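Local coordinates for protein trehalose-6-phosphate phosphatase (Candida albicans, PDB 5DXF) that belongs to glycosyltransferase family 20, whose GT-B clan is marked by two Rossmann-like domains, at residues 193-198 / 220-225; 198-203 / 522-527; 246-251 / 266-271; 276-281 / 285-290; 282-285 / 290-293. All coordinates share one frame; numbering follows the deposited sequence.

Interaction 1: 193-198 / 220-225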
# COMPACT_ATOMS: atom_id res chain seq x y z
N SER A 193 -13.29 18.01 -18.12
CA SER A 193 -13.17 17.88 -19.56
C SER A 193 -13.94 16.67 -20.07
O SER A 193 -14.66 16.77 -21.07
CB SER A 193 -11.71 17.79 -19.99
OG SER A 193 -11.60 17.19 -21.27
N VAL A 194 -13.83 15.52 -19.39
CA VAL A 194 -14.53 14.34 -19.93
C VAL A 194 -15.73 13.83 -19.11
O VAL A 194 -16.31 12.80 -19.46
CB VAL A 194 -13.55 13.15 -20.14
CG1 VAL A 194 -12.36 13.56 -20.99
CG2 VAL A 194 -13.11 12.56 -18.81
N TYR A 195 -16.12 14.56 -18.07
CA TYR A 195 -17.22 14.13 -17.20
C TYR A 195 -18.59 14.19 -17.90
O TYR A 195 -18.84 15.07 -18.72
CB TYR A 195 -17.24 14.98 -15.92
CG TYR A 195 -18.41 14.72 -15.00
CD1 TYR A 195 -18.30 13.83 -13.93
CD2 TYR A 195 -19.63 15.36 -15.21
CE1 TYR A 195 -19.38 13.58 -13.10
CE2 TYR A 195 -20.70 15.12 -14.39
CZ TYR A 195 -20.58 14.23 -13.34
OH TYR A 195 -21.65 13.98 -12.51
N LYS A 196 -19.48 13.27 -17.53
CA LYS A 196 -20.84 13.18 -18.03
C LYS A 196 -21.79 13.15 -16.84
O LYS A 196 -21.74 12.20 -16.06
CB LYS A 196 -21.00 11.92 -18.89
CG LYS A 196 -22.38 11.70 -19.47
CD LYS A 196 -22.67 12.79 -20.45
CE LYS A 196 -23.84 12.44 -21.35
NZ LYS A 196 -25.03 12.02 -20.57
N PRO A 197 -22.66 14.18 -16.69
CA PRO A 197 -23.58 14.29 -15.55
C PRO A 197 -24.14 12.96 -15.14
O PRO A 197 -24.67 12.21 -15.97
CB PRO A 197 -24.66 15.20 -16.09
CG PRO A 197 -23.91 16.14 -16.88
CD PRO A 197 -22.92 15.27 -17.64
N GLY A 198 -23.98 12.67 -13.86
CA GLY A 198 -24.40 11.40 -13.29
C GLY A 198 -23.32 10.35 -13.09
O GLY A 198 -23.63 9.26 -12.65
N PRO A 220 -22.33 20.80 -7.59
CA PRO A 220 -23.11 20.77 -6.35
C PRO A 220 -23.56 19.37 -5.90
O PRO A 220 -23.34 19.02 -4.74
CB PRO A 220 -24.33 21.64 -6.68
CG PRO A 220 -23.81 22.60 -7.70
CD PRO A 220 -22.87 21.78 -8.55
N ASN A 221 -24.16 18.58 -6.79
CA ASN A 221 -24.63 17.24 -6.41
C ASN A 221 -24.11 16.10 -7.30
O ASN A 221 -24.89 15.48 -8.03
CB ASN A 221 -26.16 17.21 -6.39
CG ASN A 221 -26.72 15.99 -5.66
OD1 ASN A 221 -26.00 15.04 -5.37
ND2 ASN A 221 -28.02 16.02 -5.37
N ALA A 222 -22.81 15.83 -7.23
CA ALA A 222 -22.25 14.62 -7.83
C ALA A 222 -21.93 13.64 -6.72
O ALA A 222 -21.58 14.04 -5.61
CB ALA A 222 -21.01 14.94 -8.65
N TYR A 223 -22.04 12.34 -7.01
CA TYR A 223 -21.67 11.32 -6.04
C TYR A 223 -20.16 11.13 -6.05
O TYR A 223 -19.60 10.66 -7.04
CB TYR A 223 -22.39 10.00 -6.33
CG TYR A 223 -23.76 10.19 -6.93
CD1 TYR A 223 -24.77 10.84 -6.22
CD2 TYR A 223 -24.07 9.71 -8.19
CE1 TYR A 223 -26.02 11.01 -6.75
CE2 TYR A 223 -25.32 9.88 -8.74
CZ TYR A 223 -26.30 10.53 -8.02
OH TYR A 223 -27.55 10.70 -8.56
N ILE A 224 -19.51 11.50 -4.96
CA ILE A 224 -18.06 11.45 -4.88
C ILE A 224 -17.60 10.68 -3.65
O ILE A 224 -18.03 10.95 -2.53
CB ILE A 224 -17.45 12.86 -4.86
CG1 ILE A 224 -17.85 13.62 -6.12
CG2 ILE A 224 -15.94 12.78 -4.73
CD1 ILE A 224 -17.22 14.98 -6.24
N GLY A 225 -16.69 9.74 -3.87
CA GLY A 225 -16.12 8.95 -2.80
C GLY A 225 -14.61 9.11 -2.73
O GLY A 225 -13.94 9.11 -3.75

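Interaction 2: 198-203 / 522-527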
# COMPACT_ATOMS: atom_id res chain seq x y z
N GLY A 198 -23.98 12.67 -13.86
CA GLY A 198 -24.40 11.40 -13.29
C GLY A 198 -23.32 10.35 -13.09
O GLY A 198 -23.63 9.26 -12.65
N ASP A 199 -22.07 10.66 -13.42
CA ASP A 199 -20.95 9.76 -13.13
C ASP A 199 -20.83 9.52 -11.62
O ASP A 199 -21.38 10.26 -10.80
CB ASP A 199 -19.62 10.31 -13.65
CG ASP A 199 -19.41 10.01 -15.12
OD1 ASP A 199 -19.62 8.82 -15.50
OD2 ASP A 199 -19.07 10.95 -15.85
N ILE A 200 -20.08 8.49 -11.27
CA ILE A 200 -19.70 8.23 -9.89
C ILE A 200 -18.18 8.43 -9.86
O ILE A 200 -17.45 7.91 -10.71
CB ILE A 200 -20.15 6.82 -9.44
CG1 ILE A 200 -19.90 6.59 -7.95
CG2 ILE A 200 -19.55 5.74 -10.35
CD1 ILE A 200 -20.30 5.21 -7.49
N ILE A 201 -17.69 9.20 -8.90
CA ILE A 201 -16.27 9.53 -8.87
C ILE A 201 -15.56 8.91 -7.69
O ILE A 201 -15.99 9.04 -6.55
CB ILE A 201 -16.02 11.05 -8.84
CG1 ILE A 201 -16.91 11.75 -9.85
CG2 ILE A 201 -14.57 11.35 -9.17
CD1 ILE A 201 -16.48 11.54 -11.28
N TRP A 202 -14.46 8.23 -7.97
CA TRP A 202 -13.64 7.62 -6.94
C TRP A 202 -12.25 8.21 -7.03
O TRP A 202 -11.64 8.20 -8.08
CB TRP A 202 -13.58 6.12 -7.16
CG TRP A 202 -13.15 5.37 -5.98
CD1 TRP A 202 -12.47 5.86 -4.92
CD2 TRP A 202 -13.37 3.99 -5.71
NE1 TRP A 202 -12.25 4.88 -4.01
CE2 TRP A 202 -12.79 3.71 -4.47
CE3 TRP A 202 -14.00 2.96 -6.40
CZ2 TRP A 202 -12.82 2.45 -3.90
CZ3 TRP A 202 -14.03 1.71 -5.83
CH2 TRP A 202 -13.44 1.47 -4.60
N ILE A 203 -11.75 8.73 -5.92
CA ILE A 203 -10.41 9.32 -5.89
C ILE A 203 -9.56 8.73 -4.79
O ILE A 203 -10.04 8.48 -3.69
CB ILE A 203 -10.45 10.83 -5.72
CG1 ILE A 203 -11.32 11.47 -6.78
CG2 ILE A 203 -9.04 11.38 -5.81
CD1 ILE A 203 -12.43 12.31 -6.21
N ASP A 522 -21.42 1.53 -1.05
CA ASP A 522 -21.50 2.42 0.11
C ASP A 522 -21.62 3.89 -0.32
O ASP A 522 -22.44 4.65 0.22
CB ASP A 522 -20.29 2.23 1.03
CG ASP A 522 -20.24 0.83 1.64
OD1 ASP A 522 -21.29 0.16 1.72
OD2 ASP A 522 -19.14 0.40 2.04
N ILE A 523 -20.87 4.25 -1.36
CA ILE A 523 -20.91 5.61 -1.86
C ILE A 523 -22.32 5.90 -2.30
O ILE A 523 -22.88 6.93 -1.97
CB ILE A 523 -20.02 5.76 -3.10
CG1 ILE A 523 -18.56 5.56 -2.76
CG2 ILE A 523 -20.19 7.12 -3.75
CD1 ILE A 523 -17.64 5.84 -3.92
N LEU A 524 -22.89 4.96 -3.05
CA LEU A 524 -24.25 5.12 -3.55
C LEU A 524 -25.26 5.12 -2.43
O LEU A 524 -26.22 5.88 -2.44
CB LEU A 524 -24.56 4.07 -4.60
CG LEU A 524 -23.78 4.32 -5.88
CD1 LEU A 524 -24.24 3.40 -6.99
CD2 LEU A 524 -23.86 5.77 -6.30
N SER A 525 -25.02 4.27 -1.45
CA SER A 525 -25.93 4.11 -0.34
C SER A 525 -26.08 5.40 0.44
O SER A 525 -27.17 5.75 0.86
CB SER A 525 -25.45 2.99 0.56
OG SER A 525 -26.23 2.91 1.72
N HIS A 526 -24.99 6.13 0.64
CA HIS A 526 -25.09 7.37 1.40
C HIS A 526 -25.52 8.56 0.56
O HIS A 526 -26.22 9.45 1.06
CB HIS A 526 -23.77 7.68 2.09
CG HIS A 526 -23.88 8.77 3.10
ND1 HIS A 526 -23.49 10.07 2.85
CD2 HIS A 526 -24.37 8.77 4.37
CE1 HIS A 526 -23.72 10.82 3.91
NE2 HIS A 526 -24.25 10.05 4.85
N SER A 527 -25.12 8.60 -0.71
CA SER A 527 -25.53 9.69 -1.58
C SER A 527 -27.00 9.54 -1.99
O SER A 527 -27.33 9.49 -3.17
CB SER A 527 -24.64 9.77 -2.82
OG SER A 527 -24.85 8.67 -3.68

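Interaction 3: 246-251 / 266-271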
# COMPACT_ATOMS: atom_id res chain seq x y z
N GLN A 246 -7.16 23.79 4.52
CA GLN A 246 -7.46 23.52 3.12
C GLN A 246 -7.45 22.02 2.80
O GLN A 246 -8.28 21.57 2.03
CB GLN A 246 -6.59 24.33 2.16
CG GLN A 246 -5.32 24.89 2.74
CD GLN A 246 -5.57 25.89 3.83
OE1 GLN A 246 -6.10 25.55 4.87
NE2 GLN A 246 -5.19 27.14 3.59
N LEU A 247 -6.53 21.26 3.37
CA LEU A 247 -6.53 19.83 3.13
C LEU A 247 -7.75 19.12 3.70
O LEU A 247 -8.41 18.36 3.01
CB LEU A 247 -5.27 19.21 3.73
CG LEU A 247 -3.95 19.78 3.25
CD1 LEU A 247 -2.91 19.75 4.35
CD2 LEU A 247 -3.47 19.01 2.05
N LEU A 248 -8.09 19.43 4.94
CA LEU A 248 -9.31 18.94 5.56
C LEU A 248 -10.58 19.34 4.79
O LEU A 248 -11.45 18.50 4.49
CB LEU A 248 -9.39 19.47 6.99
CG LEU A 248 -9.80 18.49 8.07
CD1 LEU A 248 -8.91 17.27 8.04
CD2 LEU A 248 -9.72 19.17 9.42
N ASP A 249 -10.69 20.65 4.52
CA ASP A 249 -11.70 21.20 3.61
C ASP A 249 -11.79 20.29 2.41
O ASP A 249 -12.75 19.54 2.28
CB ASP A 249 -11.33 22.63 3.19
CG ASP A 249 -12.37 23.27 2.30
OD1 ASP A 249 -13.51 23.51 2.77
OD2 ASP A 249 -12.03 23.56 1.14
N GLY A 250 -10.74 20.35 1.58
CA GLY A 250 -10.58 19.52 0.40
C GLY A 250 -11.18 18.13 0.52
O GLY A 250 -11.98 17.72 -0.32
N MET A 251 -10.82 17.43 1.58
CA MET A 251 -11.32 16.08 1.80
C MET A 251 -12.82 16.05 2.06
O MET A 251 -13.50 15.09 1.69
CB MET A 251 -10.58 15.40 2.95
CG MET A 251 -9.12 15.09 2.65
SD MET A 251 -8.31 14.17 3.97
CE MET A 251 -7.43 15.49 4.81
N ARG A 266 -11.11 7.56 13.26
CA ARG A 266 -11.23 8.34 14.48
C ARG A 266 -10.38 9.61 14.42
O ARG A 266 -10.83 10.69 14.82
CB ARG A 266 -10.85 7.50 15.70
CG ARG A 266 -11.72 6.26 15.89
CD ARG A 266 -11.41 5.52 17.19
NE ARG A 266 -10.01 5.11 17.28
CZ ARG A 266 -9.54 4.27 18.20
NH1 ARG A 266 -10.36 3.75 19.11
NH2 ARG A 266 -8.25 3.95 18.21
N HIS A 267 -9.16 9.48 13.92
CA HIS A 267 -8.24 10.61 13.81
C HIS A 267 -8.74 11.66 12.83
O HIS A 267 -8.62 12.86 13.09
CB HIS A 267 -6.85 10.13 13.41
CG HIS A 267 -6.15 9.34 14.47
ND1 HIS A 267 -5.09 8.51 14.21
CD2 HIS A 267 -6.37 9.27 15.81
CE1 HIS A 267 -4.69 7.95 15.33
NE2 HIS A 267 -5.44 8.39 16.32
N PHE A 268 -9.29 11.21 11.71
CA PHE A 268 -9.82 12.14 10.72
C PHE A 268 -11.01 12.90 11.28
O PHE A 268 -11.12 14.11 11.10
CB PHE A 268 -10.23 11.40 9.44
CG PHE A 268 -10.86 12.28 8.41
CD1 PHE A 268 -10.08 13.07 7.58
CD2 PHE A 268 -12.24 12.33 8.26
CE1 PHE A 268 -10.65 13.88 6.63
CE2 PHE A 268 -12.82 13.14 7.31
CZ PHE A 268 -12.02 13.92 6.50
N ILE A 269 -11.90 12.18 11.96
CA ILE A 269 -13.06 12.79 12.60
C ILE A 269 -12.63 13.85 13.62
O ILE A 269 -13.12 15.00 13.58
CB ILE A 269 -13.94 11.73 13.28
CG1 ILE A 269 -14.64 10.89 12.22
CG2 ILE A 269 -14.94 12.38 14.22
CD1 ILE A 269 -15.33 9.67 12.76
N SER A 270 -11.66 13.50 14.44
CA SER A 270 -11.13 14.40 15.45
C SER A 270 -10.51 15.63 14.82
O SER A 270 -10.70 16.73 15.29
CB SER A 270 -10.07 13.69 16.27
OG SER A 270 -10.25 13.96 17.64
N CYS A 271 -9.78 15.43 13.75
CA CYS A 271 -9.22 16.53 12.96
C CYS A 271 -10.30 17.47 12.44
O CYS A 271 -10.18 18.69 12.55
CB CYS A 271 -8.40 16.00 11.79
SG CYS A 271 -6.72 15.50 12.19

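Interaction 4: 276-281 / 285-290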
# COMPACT_ATOMS: atom_id res chain seq x y z
N LEU A 276 -11.31 22.30 11.95
CA LEU A 276 -12.48 22.98 11.40
C LEU A 276 -13.63 22.96 12.41
O LEU A 276 -13.65 22.15 13.33
CB LEU A 276 -12.92 22.34 10.08
CG LEU A 276 -12.07 22.67 8.85
CD1 LEU A 276 -12.63 22.02 7.59
CD2 LEU A 276 -11.97 24.17 8.67
N GLY A 277 -14.59 23.87 12.23
CA GLY A 277 -15.71 24.00 13.15
C GLY A 277 -16.73 22.88 13.01
O GLY A 277 -17.63 22.74 13.85
N CYS A 278 -16.57 22.07 11.97
CA CYS A 278 -17.52 21.02 11.60
C CYS A 278 -17.92 20.11 12.75
O CYS A 278 -17.08 19.70 13.56
CB CYS A 278 -16.93 20.17 10.47
SG CYS A 278 -16.03 21.13 9.24
N GLU A 279 -19.21 19.79 12.83
CA GLU A 279 -19.75 18.99 13.92
C GLU A 279 -19.78 17.50 13.56
O GLU A 279 -20.24 17.13 12.48
CB GLU A 279 -21.15 19.47 14.30
CG GLU A 279 -21.55 19.12 15.70
CD GLU A 279 -22.81 19.81 16.14
OE1 GLU A 279 -23.51 20.40 15.29
OE2 GLU A 279 -23.10 19.78 17.35
N VAL A 280 -19.30 16.67 14.48
CA VAL A 280 -19.00 15.27 14.18
C VAL A 280 -19.63 14.26 15.14
O VAL A 280 -19.97 14.59 16.28
CB VAL A 280 -17.47 15.03 14.19
CG1 VAL A 280 -16.77 16.06 13.32
CG2 VAL A 280 -16.93 15.09 15.61
N ASN A 281 -19.81 13.03 14.66
CA ASN A 281 -20.06 11.87 15.51
C ASN A 281 -19.26 10.68 14.96
O ASN A 281 -18.50 10.85 14.00
CB ASN A 281 -21.56 11.55 15.62
CG ASN A 281 -22.07 10.65 14.49
OD1 ASN A 281 -21.58 10.71 13.37
ND2 ASN A 281 -23.07 9.83 14.80
N VAL A 285 -19.24 13.14 9.72
CA VAL A 285 -18.72 14.49 9.87
C VAL A 285 -19.69 15.40 9.15
O VAL A 285 -19.92 15.22 7.96
CB VAL A 285 -17.29 14.66 9.29
CG1 VAL A 285 -16.93 16.13 9.15
CG2 VAL A 285 -16.27 13.93 10.14
N SER A 286 -20.28 16.36 9.84
CA SER A 286 -21.27 17.19 9.18
C SER A 286 -20.85 18.65 9.06
O SER A 286 -20.52 19.31 10.05
CB SER A 286 -22.62 17.10 9.90
OG SER A 286 -23.66 17.42 9.00
N ALA A 287 -20.87 19.14 7.83
CA ALA A 287 -20.54 20.52 7.53
C ALA A 287 -21.21 20.93 6.23
O ALA A 287 -21.62 20.08 5.46
CB ALA A 287 -19.04 20.71 7.45
N TYR A 288 -21.32 22.25 6.02
CA TYR A 288 -21.94 22.85 4.83
C TYR A 288 -23.46 22.73 4.87
O TYR A 288 -24.13 23.02 3.88
CB TYR A 288 -21.43 22.22 3.52
CG TYR A 288 -19.94 22.28 3.25
CD1 TYR A 288 -19.04 22.71 4.22
CD2 TYR A 288 -19.43 21.90 2.02
CE1 TYR A 288 -17.69 22.75 3.97
CE2 TYR A 288 -18.08 21.95 1.76
CZ TYR A 288 -17.21 22.37 2.73
OH TYR A 288 -15.86 22.42 2.47
N GLY A 289 -24.00 22.29 6.01
CA GLY A 289 -25.40 21.93 6.08
C GLY A 289 -25.59 20.63 5.32
O GLY A 289 -26.67 20.32 4.83
N THR A 290 -24.49 19.88 5.24
CA THR A 290 -24.43 18.63 4.50
C THR A 290 -23.81 17.58 5.41
O THR A 290 -23.04 17.91 6.32
CB THR A 290 -23.59 18.79 3.20
OG1 THR A 290 -24.14 19.84 2.40
CG2 THR A 290 -23.56 17.50 2.40

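Interaction 5: 282-285 / 290-293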
# COMPACT_ATOMS: atom_id res chain seq x y z
N ARG A 282 -19.42 9.50 15.55
CA ARG A 282 -18.52 8.37 15.27
C ARG A 282 -18.45 7.91 13.80
O ARG A 282 -17.43 7.34 13.40
CB ARG A 282 -18.92 7.17 16.14
CG ARG A 282 -20.25 6.53 15.78
CD ARG A 282 -20.55 5.32 16.67
NE ARG A 282 -19.76 4.14 16.31
CZ ARG A 282 -20.04 2.91 16.72
NH1 ARG A 282 -21.09 2.69 17.50
NH2 ARG A 282 -19.27 1.89 16.36
N ASP A 283 -19.49 8.14 13.02
CA ASP A 283 -19.48 7.72 11.61
C ASP A 283 -19.71 8.89 10.66
O ASP A 283 -19.53 8.76 9.45
CB ASP A 283 -20.54 6.64 11.35
CG ASP A 283 -20.26 5.35 12.09
OD1 ASP A 283 -19.08 4.96 12.20
OD2 ASP A 283 -21.23 4.72 12.56
N SER A 284 -20.11 10.03 11.20
CA SER A 284 -20.44 11.17 10.38
C SER A 284 -19.72 12.45 10.74
O SER A 284 -19.63 12.82 11.90
CB SER A 284 -21.94 11.43 10.42
OG SER A 284 -22.57 10.96 9.24
N VAL A 285 -19.24 13.14 9.72
CA VAL A 285 -18.72 14.49 9.87
C VAL A 285 -19.69 15.40 9.15
O VAL A 285 -19.92 15.22 7.96
CB VAL A 285 -17.29 14.66 9.29
CG1 VAL A 285 -16.93 16.13 9.15
CG2 VAL A 285 -16.27 13.93 10.14
N THR A 290 -24.49 19.88 5.24
CA THR A 290 -24.43 18.63 4.50
C THR A 290 -23.81 17.58 5.41
O THR A 290 -23.04 17.91 6.32
CB THR A 290 -23.59 18.79 3.20
OG1 THR A 290 -24.14 19.84 2.40
CG2 THR A 290 -23.56 17.50 2.40
N THR A 291 -24.09 16.32 5.13
CA THR A 291 -23.55 15.26 5.95
C THR A 291 -22.58 14.38 5.16
O THR A 291 -22.84 13.99 4.03
CB THR A 291 -24.68 14.45 6.62
OG1 THR A 291 -24.20 13.86 7.83
CG2 THR A 291 -25.19 13.36 5.70
N ILE A 292 -21.43 14.10 5.77
CA ILE A 292 -20.40 13.28 5.14
C ILE A 292 -20.19 11.99 5.92
O ILE A 292 -20.08 12.00 7.15
CB ILE A 292 -19.05 14.04 5.05
CG1 ILE A 292 -19.24 15.36 4.29
CG2 ILE A 292 -17.99 13.18 4.38
CD1 ILE A 292 -19.37 16.58 5.20
N SER A 293 -20.10 10.89 5.18
CA SER A 293 -19.97 9.58 5.77
C SER A 293 -18.54 9.06 5.74
O SER A 293 -17.90 9.06 4.70
CB SER A 293 -20.89 8.60 5.05
OG SER A 293 -21.57 7.77 5.97

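Interaction 1: 193-198 / 220-225
Y195 and Y223 carry the two flat groups here, and each meets the opposite segment at only one point. At the far end of its ring, Y195 sets OH against the methyl of A222, 4.0 Å from OH to CB, while F219 joins the same ring in a T-shaped (edge-to-face) stack. The Y223 ring takes G198 O obliquely near its CE2 corner, with 4.3 Å between the two atoms, and S527 packs against that tyrosine as well. The contact lies where the chain leads into the neighbouring parallel strands 200-204 and 223-227, which helix 211-218 links in a beta-alpha-beta crossover of the Rossmann-like kind. Helix 173-194 has just ended, and Y195 is the first residue to leave its helical backbone angles. The Y195 side chain runs with CG anti to the backbone N (chi1 175°), which carries the ring forward along the turn, and its hydroxyl accepts G198 N at 3.0 Å, with a bent N-H...O angle of 143°. That bond helps to hold the phenol oxygen beside A222. On the other segment, A222 O is bound by R216, and D255 takes the backbone N-H of I224.

Interaction 2: 198-203 / 522-527
Apolar packing carries this contact, with I200 of the strand and L524 and I523 of the helix as the principal partners. The tip of I200 is the shared element: its CD1 lies 3.8 Å from L524 CD2 and 4.2 Å from I523 CG2, so one methyl meets two successive residues of the helix. The I200 chain is fully extended, CG1 anti to the backbone N (chi1 -173°), which drives CD1 straight out from the strand, and the side chains of I200 and L524 meet at about a right angle. I523 points at the strand from the helix and brings CD1 to within 4.5 Å of I201 O, a looser touch.

Aromatic stacking continues the same face. The W202 ring stacks with F519, one turn back along the helix, and also meets W515.

Hydrogen bonding serves the helix end and does not cross the contact. I523 O accepts both S527 N, at 3.1 Å, and S527 OG, also at 3.1 Å; the two donors approach from opposite faces of the carbonyl plane.

Strand 200-204 lies within the sheet of the N-terminal half, whereas helix 512-526 follows the sheets of the other half in the chain. A final helix that crosses back to pack on the first Rossmann-like domain is a hallmark of the GT-B fold.

Interaction 3: 246-251 / 266-271
Helices 246-251 and 266-271 cross steeply, their axes 11.5 Å apart at closest and their directions 112° apart, with L248 and C271 bringing the two backbones nearest. M251 and L248 both meet F268. The sulfur M251 SD stands 3.6 Å from F268 CE1 and 4.8 Å from the ring centroid, approaching obliquely, in a Met-aromatic contact. The methionine reaches there with CG anti to its carbonyl carbon and a bend at chi3 (-100°) that folds CE back beside the same CE1 corner. F268, with CG anti to the backbone N (chi1 177°), lies alongside M251 with the two chains running in opposite senses. The two helices flank strand 256-259 in the chain, an alpha-beta-alpha succession within the Rossmann-like half of the protein that holds the mixed sheet. L248 meets the facing helix through its methyls. Its CD1 touches two residues there, 4.1 Å from F268 CE1 and 4.0 Å from C271 CB. All four residues are buried, and further aromatic groups pack nearby: F268 takes F232 in a T-shaped stack, its ring also meets F259, and F238 packs against both L248 and C271.

Interaction 4: 276-281 / 285-290
S286 N gives E279 O the shortest sound bond across this contact, 2.8 Å long with an angle of 157° at the hydrogen. It belongs to the outer pair of an antiparallel meander, where strand 279-280 runs beside 284-287. E279 and S286 make a hydrogen-bonded pair of unequal strength, for the return bond from E279 N to S286 O is weak. V280 and V285 follow as a non-hydrogen-bonded pair, their side chains running alongside each other in the same direction, and I269 of helix 262-274 packs on both valines. Beyond the strand proper, C278 still points at its neighbour, its thiol reaching towards A287, and L252 packs on both C278 and V285.

T290 O is gripped twice from the strand that pairs with E279: S286 OG donates to it at 2.8 Å and A287 N at 2.9 Å. The hydroxyl comes from above the carbonyl plane, 49° out of it, having swung anti to the backbone N of S286. T290 N returns a bond to A287 O, which closes a two-residue beta hairpin through a type I' turn whose inner positions, Y288 and G289, both have positive phi.

The side-chain oxygen OD1 of N281 accepts the N-H of S284 in the loop that joins strands 279-280 and 284-287. Among the valine methyls the nearest approach is from V280 CG1 to V285 CG2, at 3.9 Å.

Interaction 5: 282-285 / 290-293
This is a backbone-paired antiparallel contact between V285 and S284 on one side and I292 and S293 on the other, formed where strand 284-287 lies against strand 290-296 towards one end of the large mixed sheet. V285 and I292 make the hydrogen-bonded pair. V285 N donates to I292 O at 2.9 Å, in the carbonyl plane and with a fairly straight angle of 154° at the hydrogen; I292 N answers with a bond of the same length to V285 O, here tilted 27° from the carbonyl plane. Two reciprocal bonds set the register at this pair.

S284 and S293 follow as a non-hydrogen-bonded pair. S284 points to one face of the sheet, and its OG makes a weak, long bond to I292 O at 3.4 Å and lies 3.6 Å from T291 OG1. The T291 hydroxyl reaches this side with OG1 anti to the backbone N (chi1 -153°). I292 O therefore receives one firm backbone donor and one loose hydroxyl.

The two faces of the pairing have different surroundings. V285 and I292 share the buried one, where C272 of helix 262-274 lies against V285, while L252 and I257, the latter from strand 256-259, pack on I292. On the face of S284 and S293, H526 of helix 512-526 packs on S293 and also reaches T291, while strand 256-259 continues the sheet in parallel beyond strand 290-296.

In the fold
All five contacts belong to the half of the molecule built round the mixed sheet. Interactions 1 and 2 share G198, lie about 9 Å apart between centres and are joined through the adjacent strands 200-204 and 223-227. Interactions 4 and 5 share strand 284-287, with centres about 7 Å apart, and interaction 3 packs beside both, about 10 and 11 Å away between centres, through I269. Along the chain, interactions 1 and 2 interleave near residues 193-225, and interaction 2 then spans more than 300 residues, with interactions 3, 4 and 5 between its two segments. H526 touches strand 290-296, so the returning C-terminal helix bridges central strands and the antiparallel end of one sheet.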